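Local atomic coordinates of mandelate racemase/muconate lactonizing protein (Thermobispora bispora, PDB entry 3VC5), a protein that probably catalyses the magnesium-dependent dehydration of D-glucarate to 5-dehydro-4-deoxy-D-glucarate. Residues Arg129-Ala132 / Ala133-Ala137; Gly317-Arg320 / Ser321-Ala325. All blocks are in the same frame, centred on the assembly; numbering follows the deposited sequence.

Interaction 1 (Arg129-Ala132 / Ala133-Ala137); sequences RVFA and AFEVA
One face of the F131 ring carries the CB of E135, which sits 3.9 Å from the ring centroid in a CH-pi contact, shifted toward the CE2-CZ side of the ring. E135 CG follows alongside, 3.7 Å from F131 CE2. The chain then bends at chi2; the carboxylate plane lies 51° from that of the ring. Y99 meets the F131 ring edge-to-face. The second ring, F134, lies beside V130 and points the same way, with V130 CG1 4.0 Å from F134 CE2. Its near side also passes the backbone, F134 CD2 approaching V130 O obliquely to 3.3 Å. These are i to i+4 neighbours within helix 123-146, a long helix of the N-terminal domain in the enolase superfamily. F134 and A133 meet V56 of strand 50-60, in the three-stranded antiparallel sheet of that domain, while V130 and F134 both touch V102 of helix 95-106. Main-chain bonds hold the spacing: E135 N reaches F131 O at 3.0 Å, nearly head-on to the carbonyl, and V136 N reaches A132 O at 3.1 Å in an almost straight hydrogen bond (N-H...O 176°). F134 N gives F131 O a second, weak bond. With CG anti to the backbone N (chi1 -174°), E135 extends past the F131 ring, and its OE1 and OE2 accept hydrogen bonds from L318 N and V319 N.

Interaction 2 (Gly317-Arg320 / Ser321-Ala325); sequences GLVR and SAHIA
S321 grips G317 O twice. Its backbone N donates at 3.1 Å and its OG at 2.8 Å to the same carbonyl oxygen, the two donors arriving from opposite faces of the carbonyl plane. The hydroxyl gets there because OG stands beside its own backbone N (chi1 -66°), which turns it back down the helix. Replacing S321 by an alanine removes OG, and G317 O would probably keep just the backbone bond of these two. Two residues further along, the H323 ring lies alongside V319, with V319 CG1 3.7 Å from H323 NE2. V319 O accepts H323 N at 2.9 Å, while H323 CD2 merely passes that oxygen at 3.1 Å. The i to i+4 backbone bonds continue, A322 N to L318 O and I324 N to R320 O, both at 2.9 Å. I324 CG1 also folds back to 3.3 Å from R320 O.

Farther out, the R320 side chain leaves the helix, bending at chi3 so that NE bonds to W315 O and NH2 forms a salt bridge with D128. S321 and I324 pack inward on W315 and on I310 of strand 307-310. H323 faces the second subunit, where its ring stacks on H323 and its ND1 bonds to T326 OG1, both of that chain. G317, the N-cap of helix 318-330, has a phi of 99°, at which a side chain would press on the preceding carbonyl O, favouring glycine. That helix connects parallel strands 307-310 and 334-337 in the modified TIM barrel characteristic of the enolase superfamily.

Interaction 1 is wholly buried, whereas interaction 2 is buried along one side and reaches the subunit interface at H323. Each lies within a single helix, but in different domains: 129-137 belongs to the N-terminal capping domain and 317-325 to the barrel. Their chemistry differs accordingly, aromatic and aliphatic packing in the first, a polar helix start and an intersubunit histidine in the second. The E135 carboxylate is the junction between the two helices, and A132 CB, 3.5 Å from G317 N, touches close by. Negative charge at the N-terminus of helix 318-330 is probably favourable, and the contact joins the two domains.

Interaction 1 (Arg129-Ala132 / Ala133-Ala137)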
loop_
_atom_site.group_PDB
_atom_site.type_symbol
_atom_site.label_atom_id
_atom_site.label_comp_id
_atom_site.label_asym_id
_atom_site.label_seq_id
_atom_site.Cartn_x
_atom_site.Cartn_y
_atom_site.Cartn_z
ATOM N N ARG A 129 10.894 9.856 8.841
ATOM C CA ARG A 129 11.371 9.658 10.217
ATOM C C ARG A 129 10.630 10.567 11.213
ATOM O O ARG A 129 10.220 10.132 12.320
ATOM C CB ARG A 129 12.897 9.864 10.338
ATOM C CG ARG A 129 13.712 8.746 9.708
ATOM C CD ARG A 129 15.167 9.167 9.441
ATOM N NE ARG A 129 15.666 10.086 10.450
ATOM C CZ ARG A 129 16.631 9.822 11.322
ATOM N NH1 ARG A 129 17.006 10.771 12.182
ATOM N NH2 ARG A 129 17.244 8.635 11.317
ATOM N N VAL A 130 10.408 11.818 10.821
ATOM C CA VAL A 130 9.727 12.754 11.712
ATOM C C VAL A 130 8.234 12.411 11.809
ATOM O O VAL A 130 7.652 12.338 12.899
ATOM C CB VAL A 130 9.964 14.203 11.298
ATOM C CG1 VAL A 130 9.137 15.155 12.190
ATOM C CG2 VAL A 130 11.478 14.507 11.401
ATOM N N PHE A 131 7.639 12.100 10.679
ATOM C CA PHE A 131 6.228 11.761 10.642
ATOM C C PHE A 131 5.873 10.519 11.463
ATOM O O PHE A 131 4.825 10.472 12.083
ATOM C CB PHE A 131 5.836 11.543 9.196
ATOM C CG PHE A 131 4.410 11.054 8.993
ATOM C CD1 PHE A 131 3.302 11.912 9.195
ATOM C CD2 PHE A 131 4.181 9.753 8.531
ATOM C CE1 PHE A 131 2.009 11.468 8.969
ATOM C CE2 PHE A 131 2.868 9.299 8.284
ATOM C CZ PHE A 131 1.784 10.165 8.495
ATOM N N ALA A 132 6.711 9.475 11.409
ATOM C CA ALA A 132 6.325 8.213 11.969
ATOM C C ALA A 132 5.968 8.297 13.442
ATOM O O ALA A 132 5.066 7.579 13.861
ATOM C CB ALA A 132 7.414 7.165 11.757
ATOM N N ALA A 133 6.673 9.104 14.238
ATOM C CA ALA A 133 6.302 9.189 15.672
ATOM C C ALA A 133 4.841 9.654 15.849
ATOM O O ALA A 133 4.078 9.152 16.715
ATOM C CB ALA A 133 7.241 10.143 16.419
ATOM N N PHE A 134 4.439 10.607 15.024
ATOM C CA PHE A 134 3.078 11.110 15.137
ATOM C C PHE A 134 2.052 10.123 14.567
ATOM O O PHE A 134 0.940 9.982 15.095
ATOM C CB PHE A 134 3.005 12.448 14.428
ATOM C CG PHE A 134 4.028 13.440 14.934
ATOM C CD1 PHE A 134 4.017 13.866 16.269
ATOM C CD2 PHE A 134 5.000 13.952 14.085
ATOM C CE1 PHE A 134 4.963 14.784 16.733
ATOM C CE2 PHE A 134 5.950 14.851 14.539
ATOM C CZ PHE A 134 5.925 15.283 15.862
ATOM N N GLU A 135 2.399 9.456 13.464
ATOM C CA GLU A 135 1.445 8.556 12.818
ATOM C C GLU A 135 1.072 7.408 13.763
ATOM O O GLU A 135 -0.096 7.043 13.878
ATOM C CB GLU A 135 1.993 8.027 11.504
ATOM C CG GLU A 135 0.975 7.193 10.716
ATOM C CD GLU A 135 1.320 5.713 10.621
ATOM O OE1 GLU A 135 2.040 5.178 11.494
ATOM O OE2 GLU A 135 0.865 5.064 9.639
ATOM N N VAL A 136 2.083 6.800 14.384
ATOM C CA VAL A 136 1.832 5.723 15.346
ATOM C C VAL A 136 0.908 6.208 16.468
ATOM O O VAL A 136 -0.050 5.489 16.850
ATOM C CB VAL A 136 3.176 5.136 15.904
ATOM C CG1 VAL A 136 2.915 4.191 17.096
ATOM C CG2 VAL A 136 3.918 4.474 14.790
ATOM N N ALA A 137 1.156 7.410 16.984
ATOM C CA ALA A 137 0.316 7.972 18.090
ATOM C C ALA A 137 -1.131 8.218 17.610
ATOM O O ALA A 137 -2.105 7.953 18.334
ATOM C CB ALA A 137 0.918 9.270 18.594
#

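Interaction 2 (Gly317-Arg320 / Ser321-Ala325)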
loop_
_atom_site.group_PDB
_atom_site.type_symbol
_atom_site.label_atom_id
_atom_site.label_comp_id
_atom_site.label_asym_id
_atom_site.label_seq_id
_atom_site.Cartn_x
_atom_site.Cartn_y
_atom_site.Cartn_z
ATOM N N GLY A 317 6.021 5.228 9.175
ATOM C CA GLY A 317 4.850 4.811 9.931
ATOM C C GLY A 317 4.282 3.469 9.517
ATOM O O GLY A 317 4.770 2.821 8.558
ATOM N N LEU A 318 3.233 3.036 10.222
ATOM C CA LEU A 318 2.703 1.710 9.972
ATOM C C LEU A 318 2.000 1.554 8.610
ATOM O O LEU A 318 2.188 0.551 7.906
ATOM C CB LEU A 318 1.775 1.265 11.105
ATOM C CG LEU A 318 2.336 1.509 12.516
ATOM C CD1 LEU A 318 1.422 0.814 13.509
ATOM C CD2 LEU A 318 3.780 0.977 12.669
ATOM N N VAL A 319 1.136 2.500 8.268
ATOM C CA VAL A 319 0.430 2.394 6.997
ATOM C C VAL A 319 1.382 2.431 5.802
ATOM O O VAL A 319 1.283 1.549 4.918
ATOM C CB VAL A 319 -0.671 3.479 6.873
ATOM C CG1 VAL A 319 -1.340 3.390 5.518
ATOM C CG2 VAL A 319 -1.677 3.276 7.980
ATOM N N ARG A 320 2.320 3.384 5.779
ATOM C CA ARG A 320 3.280 3.434 4.660
ATOM C C ARG A 320 4.096 2.134 4.595
ATOM O O ARG A 320 4.354 1.601 3.507
ATOM C CB ARG A 320 4.199 4.652 4.748
ATOM C CG ARG A 320 3.543 5.975 4.330
ATOM C CD ARG A 320 4.456 7.191 4.413
ATOM N NE ARG A 320 5.761 7.101 3.735
ATOM C CZ ARG A 320 6.045 7.664 2.559
ATOM N NH1 ARG A 320 5.090 8.318 1.907
ATOM N NH2 ARG A 320 7.277 7.561 2.029
ATOM N N SER A 321 4.458 1.610 5.761
ATOM C CA SER A 321 5.214 0.345 5.806
ATOM C C SER A 321 4.374 -0.777 5.202
ATOM O O SER A 321 4.904 -1.627 4.463
ATOM C CB SER A 321 5.652 0.000 7.224
ATOM O OG SER A 321 6.593 0.947 7.704
ATOM N N ALA A 322 3.083 -0.832 5.572
ATOM C CA ALA A 322 2.191 -1.840 4.983
ATOM C C ALA A 322 2.124 -1.722 3.450
ATOM O O ALA A 322 2.115 -2.739 2.749
ATOM C CB ALA A 322 0.763 -1.766 5.610
ATOM N N HIS A 323 2.054 -0.491 2.940
ATOM C CA HIS A 323 2.040 -0.268 1.467
ATOM C C HIS A 323 3.313 -0.809 0.844
ATOM O O HIS A 323 3.277 -1.451 -0.223
ATOM C CB HIS A 323 1.891 1.206 1.135
ATOM C CG HIS A 323 0.502 1.733 1.318
ATOM N ND1 HIS A 323 -0.093 2.571 0.406
ATOM C CD2 HIS A 323 -0.408 1.536 2.306
ATOM C CE1 HIS A 323 -1.312 2.885 0.822
ATOM N NE2 HIS A 323 -1.532 2.256 1.971
ATOM N N ILE A 324 4.448 -0.505 1.459
ATOM C CA ILE A 324 5.734 -1.047 0.970
ATOM C C ILE A 324 5.793 -2.565 1.011
ATOM O O ILE A 324 6.368 -3.195 0.114
ATOM C CB ILE A 324 6.935 -0.356 1.645
ATOM C CG1 ILE A 324 6.892 1.152 1.374
ATOM C CG2 ILE A 324 8.271 -1.005 1.220
ATOM C CD1 ILE A 324 6.949 1.547 -0.097
ATOM N N ALA A 325 5.218 -3.177 2.049
ATOM C CA ALA A 325 5.174 -4.625 2.097
ATOM C C ALA A 325 4.427 -5.167 0.866
ATOM O O ALA A 325 4.861 -6.160 0.255
ATOM C CB ALA A 325 4.498 -5.123 3.411
#